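Local atomic coordinates of CurD (Moorea producens 3L, PDB entry 5KP7), a protein that probably acts as a hydroxymethylglutaryl-CoA synthase-like acyltransferase of the thiolase superfamily and binds the 4'-phosphopantetheine group. Residues A[68-71]-A[72-75]; A[149-152]-A[153-156]; A[327-330]-A[331-335]; A[378-381]-A[382-385]. The protein carries 3 engineered substitutions. All coordinates share one frame; numbering follows the deposited sequence.

Contact 1 (A[68-71]-A[72-75])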
ATOM      1  N   VAL A  68      -1.663   8.293 -11.616  1.00 25.86           N
ATOM      2  CA  VAL A  68      -2.246   7.537 -12.744  1.00 26.37           C
ATOM      3  C   VAL A  68      -1.145   7.318 -13.790  1.00 26.05           C
ATOM      4  O   VAL A  68      -0.547   8.287 -14.215  1.00 26.39           O
ATOM      5  CB  VAL A  68      -3.410   8.306 -13.382  1.00 28.06           C
ATOM      6  CG1 VAL A  68      -4.060   7.493 -14.485  1.00 28.62           C
ATOM      7  CG2 VAL A  68      -4.452   8.643 -12.318  1.00 28.01           C
ATOM      8  N   SER A  69      -0.883   6.065 -14.116  1.00 26.26           N
ATOM      9  CA  SER A  69       0.131   5.725 -15.160  1.00 26.07           C
ATOM     10  C   SER A  69      -0.389   6.124 -16.546  1.00 27.15           C
ATOM     11  O   SER A  69      -1.536   5.762 -16.915  1.00 27.18           O
ATOM     12  CB  SER A  69       0.354   4.248 -15.165  1.00 25.96           C
ATOM     13  OG  SER A  69       1.366   3.822 -16.077  1.00 26.79           O
ATOM     14  N   LEU A  70       0.471   6.778 -17.336  1.00 26.15           N
ATOM     15  CA  LEU A  70       0.172   7.038 -18.755  1.00 26.18           C
ATOM     16  C   LEU A  70       0.336   5.766 -19.579  1.00 24.78           C
ATOM     17  O   LEU A  70       0.965   4.819 -19.141  1.00 23.31           O
ATOM     18  CB  LEU A  70       1.097   8.135 -19.289  1.00 27.26           C
ATOM     19  CG  LEU A  70       0.828   9.598 -18.939  1.00 28.94           C
ATOM     20  CD1 LEU A  70      -0.358  10.097 -19.761  1.00 29.69           C
ATOM     21  CD2 LEU A  70       0.554   9.828 -17.481  1.00 28.96           C
ATOM     22  N   PRO A  71      -0.216   5.739 -20.815  1.00 24.32           N
ATOM     23  CA  PRO A  71      -0.045   4.534 -21.669  1.00 23.85           C
ATOM     24  C   PRO A  71       1.407   4.221 -22.032  1.00 23.02           C
ATOM     25  O   PRO A  71       1.768   3.056 -22.204  1.00 22.44           O
ATOM     26  CB  PRO A  71      -0.931   4.832 -22.893  1.00 24.72           C
ATOM     27  CG  PRO A  71      -1.950   5.777 -22.364  1.00 25.43           C
ATOM     28  CD  PRO A  71      -1.234   6.668 -21.369  1.00 25.46           C
ATOM     29  N   TYR A  72       2.251   5.255 -21.999  1.00 22.64           N
ATOM     30  CA  TYR A  72       3.665   5.108 -22.248  1.00 22.62           C
ATOM     31  C   TYR A  72       4.458   4.953 -20.957  1.00 21.81           C
ATOM     32  O   TYR A  72       5.639   5.317 -20.888  1.00 21.49           O
ATOM     33  CB  TYR A  72       4.170   6.264 -23.135  1.00 23.32           C
ATOM     34  CG  TYR A  72       3.758   7.646 -22.688  1.00 23.83           C
ATOM     35  CD1 TYR A  72       4.382   8.272 -21.595  1.00 23.83           C
ATOM     36  CD2 TYR A  72       2.703   8.331 -23.312  1.00 24.35           C
ATOM     37  CE1 TYR A  72       3.996   9.548 -21.194  1.00 24.66           C
ATOM     38  CE2 TYR A  72       2.322   9.593 -22.896  1.00 25.22           C
ATOM     39  CZ  TYR A  72       2.969  10.189 -21.846  1.00 25.30           C
ATOM     40  OH  TYR A  72       2.579  11.453 -21.466  1.00 26.66           O
ATOM     41  N   GLU A  73       3.820   4.391 -19.922  1.00 21.27           N
ATOM     42  CA  GLU A  73       4.516   3.967 -18.726  1.00 21.28           C
ATOM     43  C   GLU A  73       3.995   2.592 -18.359  1.00 20.93           C
ATOM     44  O   GLU A  73       2.861   2.207 -18.725  1.00 21.10           O
ATOM     45  CB  GLU A  73       4.251   4.928 -17.571  1.00 21.97           C
ATOM     46  CG  GLU A  73       4.691   6.365 -17.841  1.00 23.07           C
ATOM     47  CD  GLU A  73       4.448   7.221 -16.625  1.00 23.87           C
ATOM     48  OE1 GLU A  73       3.264   7.611 -16.411  1.00 24.28           O
ATOM     49  OE2 GLU A  73       5.433   7.481 -15.850  1.00 24.31           O
ATOM     50  N   ASP A  74       4.842   1.840 -17.666  1.00 20.16           N
ATOM     51  CA  ASP A  74       4.461   0.533 -17.177  1.00 19.57           C
ATOM     52  C   ASP A  74       5.226   0.269 -15.869  1.00 19.09           C
ATOM     53  O   ASP A  74       5.948   1.147 -15.386  1.00 19.32           O
ATOM     54  CB  ASP A  74       4.632  -0.508 -18.303  1.00 19.70           C
ATOM     55  CG  ASP A  74       6.067  -0.876 -18.585  1.00 19.67           C
ATOM     56  OD1 ASP A  74       6.957  -0.415 -17.842  1.00 19.47           O
ATOM     57  OD2 ASP A  74       6.289  -1.653 -19.547  1.00 20.21           O
ATOM     58  N   PRO A  75       5.073  -0.913 -15.260  1.00 18.84           N
ATOM     59  CA  PRO A  75       5.764  -1.130 -14.000  1.00 18.69           C
ATOM     60  C   PRO A  75       7.277  -1.124 -14.108  1.00 18.91           C
ATOM     61  O   PRO A  75       7.937  -0.786 -13.153  1.00 19.30           O
ATOM     62  CB  PRO A  75       5.213  -2.475 -13.514  1.00 18.66           C
ATOM     63  CG  PRO A  75       3.869  -2.541 -14.132  1.00 18.58           C
ATOM     64  CD  PRO A  75       4.036  -1.939 -15.499  1.00 18.89           C
TER
HETATM   65  O   HOH W   1       2.277   8.526 -14.191  1.00 27.43           O
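Leu70 to Glu73 form a type I beta turn, closed by Glu73 N reaching Leu70 O at 3.0 Å with an N-H...O angle of 144°, the donor above the carbonyl plane. Ser69 OG bonds Leu70 O from the opposite face of that carbonyl, at 3.2 Å. The Glu73 side chain then runs back alongside the turn: with CG anti to the carbonyl carbon (chi1 -60°) and the chain extended beyond it, OE1 meets Leu70 N at 3.1 Å through its anti lone pair, in an almost straight bond of 171°. A water donates to Glu73 OE1 at 2.6 Å and to Val68 O at 2.8 Å, extending the carboxylate's reach, while OE2 goes to Tyr36 OH. On the turn's apolar flank Leu70 and Tyr72 lie side by side, Leu70 CB sitting over one ring face, 3.8 Å from the Tyr72 centroid, in a CH-pi contact. Trp419 meets the same Tyr72 ring edge-to-face. The carboxylate thus satisfies a buried amide that the turn does not bond. This is a type I turn held by a glutamate side chain, in the loop joining strand 65-67 to helix 75-89, where Asp74 is the N-cap.

Contact 2 (A[149-152]-A[153-156])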
ATOM      1  N   ILE A 149      17.475  -8.664   3.175  1.00 22.09           N
ATOM      2  CA  ILE A 149      18.056  -8.645   4.527  1.00 22.85           C
ATOM      3  C   ILE A 149      18.802  -9.969   4.777  1.00 23.22           C
ATOM      4  O   ILE A 149      19.941 -10.002   5.265  1.00 23.67           O
ATOM      5  CB  ILE A 149      16.951  -8.421   5.584  1.00 22.93           C
ATOM      6  CG1 ILE A 149      16.487  -6.963   5.531  1.00 22.68           C
ATOM      7  CG2 ILE A 149      17.451  -8.792   6.999  1.00 23.80           C
ATOM      8  CD1 ILE A 149      15.128  -6.704   6.162  1.00 22.73           C
ATOM      9  N   ASN A 150      18.139 -11.072   4.450  1.00 22.74           N
ATOM     10  CA  ASN A 150      18.760 -12.375   4.693  1.00 23.44           C
ATOM     11  C   ASN A 150      19.950 -12.674   3.810  1.00 23.59           C
ATOM     12  O   ASN A 150      20.836 -13.422   4.233  1.00 24.24           O
ATOM     13  CB  ASN A 150      17.740 -13.503   4.655  1.00 23.34           C
ATOM     14  CG  ASN A 150      16.746 -13.415   5.798  1.00 23.81           C
ATOM     15  OD1 ASN A 150      16.910 -12.606   6.743  1.00 24.96           O
ATOM     16  ND2 ASN A 150      15.671 -14.202   5.690  1.00 23.68           N
ATOM     17  N   LEU A 151      20.006 -12.114   2.610  1.00 23.36           N
ATOM     18  CA  LEU A 151      21.251 -12.200   1.816  1.00 23.95           C
ATOM     19  C   LEU A 151      22.425 -11.584   2.605  1.00 24.77           C
ATOM     20  O   LEU A 151      23.479 -12.210   2.772  1.00 25.20           O
ATOM     21  CB  LEU A 151      21.099 -11.525   0.449  1.00 23.74           C
ATOM     22  CG  LEU A 151      22.404 -11.392  -0.355  1.00 24.44           C
ATOM     23  CD1 LEU A 151      22.929 -12.768  -0.770  1.00 24.79           C
ATOM     24  CD2 LEU A 151      22.177 -10.502  -1.581  1.00 24.57           C
ATOM     25  N   ILE A 152      22.215 -10.375   3.120  1.00 24.90           N
ATOM     26  CA  ILE A 152      23.293  -9.678   3.833  1.00 26.33           C
ATOM     27  C   ILE A 152      23.654 -10.468   5.105  1.00 26.87           C
ATOM     28  O   ILE A 152      24.847 -10.708   5.385  1.00 27.48           O
ATOM     29  CB  ILE A 152      22.921  -8.236   4.229  1.00 26.99           C
ATOM     30  CG1 ILE A 152      22.388  -7.386   3.051  1.00 27.44           C
ATOM     31  CG2 ILE A 152      24.067  -7.583   5.012  1.00 28.37           C
ATOM     32  CD1 ILE A 152      22.924  -7.538   1.662  1.00 27.34           C
ATOM     33  N   LEU A 153      22.636 -10.895   5.857  1.00 26.39           N
ATOM     34  CA  LEU A 153      22.855 -11.631   7.103  1.00 27.41           C
ATOM     35  C   LEU A 153      23.506 -12.998   6.913  1.00 28.07           C
ATOM     36  O   LEU A 153      24.225 -13.477   7.801  1.00 29.28           O
ATOM     37  CB  LEU A 153      21.557 -11.783   7.896  1.00 27.17           C
ATOM     38  CG  LEU A 153      20.967 -10.497   8.478  1.00 26.93           C
ATOM     39  CD1 LEU A 153      19.627 -10.807   9.144  1.00 26.87           C
ATOM     40  CD2 LEU A 153      21.905  -9.849   9.458  1.00 28.09           C
ATOM     41  N   SER A 154      23.254 -13.626   5.773  1.00 27.77           N
ATOM     42  CA  SER A 154      23.847 -14.938   5.482  1.00 28.58           C
ATOM     43  C   SER A 154      25.374 -14.895   5.442  1.00 30.47           C
ATOM     44  O   SER A 154      26.024 -15.947   5.639  1.00 31.27           O
ATOM     45  CB  SER A 154      23.352 -15.498   4.158  1.00 27.58           C
ATOM     46  OG  SER A 154      23.934 -14.811   3.036  1.00 26.68           O
ATOM     47  N   GLN A 155      25.922 -13.717   5.142  1.00 31.92           N
ATOM     48  CA  GLN A 155      27.367 -13.500   4.847  1.00 33.97           C
ATOM     49  C   GLN A 155      27.966 -14.483   3.824  1.00 33.11           C
ATOM     50  O   GLN A 155      29.170 -14.795   3.845  1.00 33.35           O
ATOM     51  CB  GLN A 155      28.199 -13.333   6.135  1.00 37.25           C
ATOM     52  CG  GLN A 155      28.058 -11.926   6.763  1.00 39.56           C
ATOM     53  CD  GLN A 155      28.389 -10.736   5.804  1.00 41.27           C
ATOM     54  OE1 GLN A 155      29.520 -10.261   5.787  1.00 43.73           O
ATOM     55  NE2 GLN A 155      27.387 -10.262   4.997  1.00 41.48           N
ATOM     56  N   THR A 156      27.126 -14.909   2.881  1.00 31.16           N
ATOM     57  CA  THR A 156      27.586 -15.697   1.760  1.00 30.82           C
ATOM     58  C   THR A 156      28.483 -14.872   0.833  1.00 31.11           C
ATOM     59  O   THR A 156      29.470 -15.402   0.336  1.00 31.29           O
ATOM     60  CB  THR A 156      26.428 -16.349   0.980  1.00 29.88           C
ATOM     61  OG1 THR A 156      25.400 -15.386   0.673  1.00 28.25           O
ATOM     62  CG2 THR A 156      25.854 -17.476   1.762  1.00 29.91           C
TER
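Ile152 O is gripped twice by Gln155, from the backbone and from the side chain. Gln155 NE2 reaches Ile152 O at 2.6 Å, in the carbonyl plane and with the oxygen close to the plane of the amide, whereas Gln155 N bonds Ile152 O at 3.2 Å from above that carbonyl plane. The side chain gets there by bending at chi2 (-55°), which folds the amide back over the end of the helix. Replacing Gln155 with an alanine would probably leave Ile152 O with the longer backbone bond from this residue and lose the clasp across the helix end. One residue earlier, Ser154 OG donates to Leu151 O at 2.7 Å. Ser154 OG, set between the backbone N and the carbonyl carbon (chi1 73°), also accepts from Thr156 N at 3.2 Å, an ST turn that leads the chain out of the helix. On the inner side Ile149 and Leu153 point the same way, with Ile149 CG2 against Leu153 CD1 at 3.7 Å; Ile149 also packs on Ile210 and Leu153 on Val212, both of strand 208-219. Gln155 itself has left helical geometry with positive phi (49°). At the end of helix 140-154, side-chain donors therefore supplement the long or weak backbone bonds, Ser154 OG at Leu151 O and Gln155 NE2 at Ile152 O.

Contact 3 (A[327-330]-A[331-335])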
ATOM      1  N   PHE A 327       6.300   0.958   1.949  1.00 20.96           N
ATOM      2  CA  PHE A 327       7.587   1.618   1.801  1.00 21.35           C
ATOM      3  C   PHE A 327       7.415   3.106   1.578  1.00 21.33           C
ATOM      4  O   PHE A 327       8.206   3.902   2.104  1.00 22.11           O
ATOM      5  CB  PHE A 327       8.424   0.993   0.682  1.00 21.65           C
ATOM      6  CG  PHE A 327       8.771  -0.470   0.912  1.00 21.96           C
ATOM      7  CD1 PHE A 327       8.845  -1.008   2.183  1.00 22.65           C
ATOM      8  CD2 PHE A 327       9.041  -1.277  -0.169  1.00 22.30           C
ATOM      9  CE1 PHE A 327       9.159  -2.355   2.385  1.00 22.58           C
ATOM     10  CE2 PHE A 327       9.382  -2.621   0.024  1.00 22.46           C
ATOM     11  CZ  PHE A 327       9.441  -3.142   1.311  1.00 22.51           C
ATOM     12  N   LEU A 328       6.360   3.487   0.870  1.00 21.21           N
ATOM     13  CA  LEU A 328       6.059   4.900   0.731  1.00 21.93           C
ATOM     14  C   LEU A 328       5.668   5.500   2.093  1.00 21.87           C
ATOM     15  O   LEU A 328       6.038   6.628   2.417  1.00 22.13           O
ATOM     16  CB  LEU A 328       4.948   5.140  -0.282  1.00 22.25           C
ATOM     17  CG  LEU A 328       4.628   6.630  -0.516  1.00 23.48           C
ATOM     18  CD1 LEU A 328       5.856   7.419  -0.928  1.00 24.44           C
ATOM     19  CD2 LEU A 328       3.483   6.764  -1.482  1.00 23.90           C
ATOM     20  N   SER A 329       4.867   4.749   2.853  1.00 21.18           N
ATOM     21  CA  SER A 329       4.502   5.181   4.207  1.00 21.29           C
ATOM     22  C   SER A 329       5.733   5.391   5.098  1.00 21.51           C
ATOM     23  O   SER A 329       5.866   6.408   5.795  1.00 21.48           O
ATOM     24  CB  SER A 329       3.566   4.183   4.859  1.00 21.31           C
ATOM     25  OG  SER A 329       3.257   4.623   6.164  1.00 21.73           O
ATOM     26  N   LEU A 330       6.686   4.469   5.015  1.00 21.33           N
ATOM     27  CA  LEU A 330       7.972   4.648   5.707  1.00 22.07           C
ATOM     28  C   LEU A 330       8.688   5.940   5.297  1.00 22.30           C
ATOM     29  O   LEU A 330       9.102   6.726   6.158  1.00 22.76           O
ATOM     30  CB  LEU A 330       8.886   3.434   5.491  1.00 22.36           C
ATOM     31  CG  LEU A 330      10.299   3.569   6.065  1.00 23.20           C
ATOM     32  CD1 LEU A 330      10.304   3.735   7.580  1.00 23.84           C
ATOM     33  CD2 LEU A 330      11.135   2.359   5.631  1.00 23.67           C
ATOM     34  N   ALA A 331       8.795   6.177   3.994  1.00 22.01           N
ATOM     35  CA  ALA A 331       9.432   7.385   3.503  1.00 22.42           C
ATOM     36  C   ALA A 331       8.670   8.639   4.010  1.00 22.74           C
ATOM     37  O   ALA A 331       9.278   9.644   4.389  1.00 23.14           O
ATOM     38  CB  ALA A 331       9.456   7.398   1.999  1.00 22.17           C
ATOM     39  N   SER A 332       7.335   8.542   4.011  1.00 22.34           N
ATOM     40  CA  SER A 332       6.490   9.636   4.509  1.00 22.70           C
ATOM     41  C   SER A 332       6.671   9.893   6.003  1.00 23.37           C
ATOM     42  O   SER A 332       6.736  11.050   6.440  1.00 23.79           O
ATOM     43  CB  SER A 332       5.039   9.345   4.173  1.00 22.35           C
ATOM     44  OG  SER A 332       4.226  10.496   4.383  1.00 22.30           O
ATOM     45  N   THR A 333       6.737   8.826   6.785  1.00 23.21           N
ATOM     46  CA  THR A 333       7.019   8.939   8.211  1.00 24.16           C
ATOM     47  C   THR A 333       8.357   9.674   8.464  1.00 24.96           C
ATOM     48  O   THR A 333       8.443  10.569   9.301  1.00 25.47           O
ATOM     49  CB  THR A 333       7.052   7.552   8.842  1.00 24.06           C
ATOM     50  OG1 THR A 333       5.728   6.988   8.846  1.00 23.94           O
ATOM     51  CG2 THR A 333       7.557   7.609  10.266  1.00 24.62           C
ATOM     52  N   ILE A 334       9.389   9.280   7.724  1.00 24.86           N
ATOM     53  CA  ILE A 334      10.726   9.865   7.900  1.00 26.01           C
ATOM     54  C   ILE A 334      10.719  11.357   7.569  1.00 26.55           C
ATOM     55  O   ILE A 334      11.218  12.184   8.356  1.00 27.76           O
ATOM     56  CB  ILE A 334      11.787   9.127   7.059  1.00 25.62           C
ATOM     57  CG1 ILE A 334      11.922   7.702   7.590  1.00 25.50           C
ATOM     58  CG2 ILE A 334      13.146   9.851   7.125  1.00 26.63           C
ATOM     59  CD1 ILE A 334      12.690   6.773   6.705  1.00 25.36           C
ATOM     60  N   ASP A 335      10.143  11.720   6.424  1.00 26.47           N
ATOM     61  CA  ASP A 335      10.097  13.129   6.025  1.00 27.62           C
ATOM     62  C   ASP A 335       9.213  14.015   6.900  1.00 27.40           C
ATOM     63  O   ASP A 335       9.546  15.190   7.157  1.00 28.11           O
ATOM     64  CB  ASP A 335       9.634  13.260   4.579  1.00 27.93           C
ATOM     65  CG  ASP A 335      10.729  12.983   3.588  1.00 28.96           C
ATOM     66  OD1 ASP A 335      11.895  12.693   3.977  1.00 29.79           O
ATOM     67  OD2 ASP A 335      10.389  13.006   2.393  1.00 30.39           O
TER
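Helix 325-336 is a largely buried helix of the thiolase-like fold, and here Ala331 N, Ser332 N, Thr333 N and Ile334 N each bond the carbonyl four residues back, from Phe327 O to Leu330 O. The Thr333 N to Ser329 O bond is 2.8 Å with an N-H...O angle of 164°. Thr333 CB and OG1 lean over the same carbonyl, OG1 lying 3.1 Å from Ser329 O, because OG1 is anti to the carbonyl carbon (chi1 -69°). Ser272 OG, on strand 270-273, bonds both Thr333 OG1 and Ser329 OG, pinning this flank of the helix to the sheet edge. Ser332 OG takes a separate direction, to Pro310 O and Tyr314 N of helix 309-318. The apolar flank is carried by Leu330 and Ile334, whose side chains run at a slant to each other and meet at CD1 to CD1, 4.0 Å. Ile334 CG1 also lies against Leu330 O at 3.3 Å. Leu330 packs on Ile30 and Met347 of the large sheet, and Ile334 on Ala368 and Ala371 of helix 365-372. Hydroxyls face strand 270-273 and helix 309-318, aliphatic groups the large sheet and helix 365-372, as befits a helix against the mixed sheet of a thiolase-like fold.

Contact 4 (A[378-381]-A[382-385])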
ATOM      1  N   ALA A 378       8.375  17.765  -3.081  1.00 30.67           N
ATOM      2  CA  ALA A 378       8.521  18.537  -4.314  1.00 31.37           C
ATOM      3  C   ALA A 378       8.215  17.753  -5.589  1.00 30.69           C
ATOM      4  O   ALA A 378       7.563  18.287  -6.496  1.00 31.15           O
ATOM      5  CB  ALA A 378       9.917  19.152  -4.404  1.00 32.44           C
ATOM      6  N   GLN A 379       8.693  16.507  -5.667  1.00 30.17           N
ATOM      7  CA  GLN A 379       8.419  15.635  -6.819  1.00 29.52           C
ATOM      8  C   GLN A 379       6.918  15.451  -6.976  1.00 28.59           C
ATOM      9  O   GLN A 379       6.380  15.607  -8.070  1.00 27.93           O
ATOM     10  CB  GLN A 379       9.083  14.254  -6.654  1.00 30.04           C
ATOM     11  CG  GLN A 379       8.718  13.257  -7.752  1.00 30.32           C
ATOM     12  CD  GLN A 379       8.903  11.784  -7.398  1.00 30.90           C
ATOM     13  OE1 GLN A 379       8.186  10.937  -7.946  1.00 29.93           O
ATOM     14  NE2 GLN A 379       9.825  11.469  -6.460  1.00 31.37           N
ATOM     15  N   LEU A 380       6.236  15.148  -5.879  1.00 27.77           N
ATOM     16  CA  LEU A 380       4.801  14.889  -5.967  1.00 27.68           C
ATOM     17  C   LEU A 380       4.037  16.145  -6.350  1.00 29.03           C
ATOM     18  O   LEU A 380       3.105  16.074  -7.162  1.00 28.33           O
ATOM     19  CB  LEU A 380       4.281  14.301  -4.661  1.00 27.56           C
ATOM     20  CG  LEU A 380       4.852  12.946  -4.276  1.00 26.94           C
ATOM     21  CD1 LEU A 380       4.345  12.550  -2.903  1.00 27.09           C
ATOM     22  CD2 LEU A 380       4.510  11.879  -5.322  1.00 26.80           C
ATOM     23  N   ALA A 381       4.468  17.303  -5.831  1.00 30.03           N
ATOM     24  CA  ALA A 381       3.788  18.543  -6.159  1.00 31.70           C
ATOM     25  C   ALA A 381       3.927  18.931  -7.636  1.00 32.66           C
ATOM     26  O   ALA A 381       3.086  19.682  -8.127  1.00 33.84           O
ATOM     27  CB  ALA A 381       4.271  19.694  -5.259  1.00 32.80           C
ATOM     28  N   ASP A 382       4.971  18.452  -8.325  1.00 32.73           N
ATOM     29  CA  ASP A 382       5.250  18.835  -9.709  1.00 34.57           C
ATOM     30  C   ASP A 382       4.514  17.986 -10.759  1.00 33.51           C
ATOM     31  O   ASP A 382       4.634  18.266 -11.962  1.00 35.05           O
ATOM     32  CB  ASP A 382       6.777  18.822  -9.962  1.00 36.79           C
ATOM     33  CG  ASP A 382       7.185  19.531 -11.273  1.00 39.84           C
ATOM     34  OD1 ASP A 382       6.606  20.573 -11.613  1.00 43.05           O
ATOM     35  OD2 ASP A 382       8.072  19.004 -11.975  1.00 44.04           O
ATOM     36  N   ARG A 383       3.720  16.992 -10.338  1.00 30.83           N
ATOM     37  CA  ARG A 383       2.997  16.158 -11.295  1.00 29.67           C
ATOM     38  C   ARG A 383       1.874  16.934 -11.983  1.00 30.52           C
ATOM     39  O   ARG A 383       1.316  17.906 -11.421  1.00 30.66           O
ATOM     40  CB  ARG A 383       2.398  14.929 -10.583  1.00 28.24           C
ATOM     41  CG  ARG A 383       3.470  14.036  -9.960  1.00 27.12           C
ATOM     42  CD  ARG A 383       2.888  12.917  -9.106  1.00 26.17           C
ATOM     43  NE  ARG A 383       2.120  13.500  -8.009  1.00 26.07           N
ATOM     44  CZ  ARG A 383       1.256  12.837  -7.243  1.00 25.63           C
ATOM     45  NH1 ARG A 383       1.083  11.529  -7.409  1.00 24.71           N
ATOM     46  NH2 ARG A 383       0.552  13.509  -6.323  1.00 25.87           N
ATOM     47  N   TYR A 384       1.507  16.454 -13.172  1.00 30.30           N
ATOM     48  CA  TYR A 384       0.394  17.030 -13.937  1.00 31.25           C
ATOM     49  C   TYR A 384      -0.928  16.705 -13.268  1.00 30.98           C
ATOM     50  O   TYR A 384      -1.168  15.573 -12.880  1.00 29.64           O
ATOM     51  CB  TYR A 384       0.398  16.461 -15.351  1.00 31.75           C
ATOM     52  CG  TYR A 384      -0.547  17.138 -16.316  1.00 32.76           C
ATOM     53  CD1 TYR A 384      -1.844  16.660 -16.483  1.00 32.71           C
ATOM     54  CD2 TYR A 384      -0.136  18.220 -17.076  1.00 34.01           C
ATOM     55  CE1 TYR A 384      -2.714  17.256 -17.379  1.00 34.06           C
ATOM     56  CE2 TYR A 384      -1.004  18.824 -17.976  1.00 34.69           C
ATOM     57  CZ  TYR A 384      -2.293  18.333 -18.117  1.00 34.58           C
ATOM     58  OH  TYR A 384      -3.181  18.926 -19.017  1.00 36.24           O
ATOM     59  N   SER A 385      -1.770  17.719 -13.090  1.00 32.09           N
ATOM     60  CA  SER A 385      -3.080  17.508 -12.467  1.00 32.48           C
ATOM     61  C   SER A 385      -4.117  17.274 -13.561  1.00 32.69           C
ATOM     62  O   SER A 385      -4.469  18.233 -14.268  1.00 33.90           O
ATOM     63  CB  SER A 385      -3.480  18.731 -11.632  1.00 33.80           C
ATOM     64  OG  SER A 385      -4.702  18.452 -10.970  1.00 34.37           O
TER
HETATM   65  O   HOH W   2       2.077  20.636 -10.985  1.00 56.21           O
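Leu380 and Arg383 lie side by side and point the same way, the leucine against one face of the arginine's flat end. Leu380 CD2 sits over the centre of that face of the Arg383 guanidinium, 3.9 Å from CZ, so a methyl group covers this side of the charged plane. The arginine comes back to the helix because its chain bends at chi3 (-61°), and this brings Arg383 NE to Leu380 O at 2.9 Å, in the carbonyl plane and on a lone pair, with the oxygen slightly tilted from the guanidinium plane. Arg383 N adds a long, weak bond to Leu380 O at 3.4 Å. With NE fixed on Leu380 O, the terminal nitrogens can look outward: NH1 bonds Gly37 O and NH2 bonds Gln317 O. Putting a methionine in its place would probably leave Leu380 O without its strong side-chain donor, and Gly37 O and Gln317 O without the partners that hold them to this turn. Asp382 N closes the helix end with a bond to Gln379 O at 3.2 Å and a weak one to Ala378 O. Its carboxylate turns off to Lys421 in a salt bridge. A water bridges the two carbonyls of the exit, donating to Ala381 O at 3.2 Å and to Arg383 O at 2.9 Å. Altogether, this is a helix C-terminus held by an arginine side chain, at the switch from helix 376-381 into strand 384-385, which joins the small sheet beside strand 40-43.

In the fold
The four contacts follow one another along the chain, contacts 1 and 2 in the N-terminal part of the HMG-CoA synthase sequence and contacts 3 and 4 in the C-terminal part. Contacts 1 and 4 lie close, centres about 16 Å apart, at the two outer strands of the small three-stranded sheet: contact 1 leaves strand 65-67, and contact 4 runs into strand 384-385. Contact 3 sits nearest the middle of the chain, about 17 Å from contact 4 between centres, and helix 309-318 packs on both. Contact 2, at the outer end of helix 140-154, lies across the chain's centre from contact 4, their centres about 37 Å apart. Both parts supply strands to the large mixed sheet, so the contacts belong to one continuous fold.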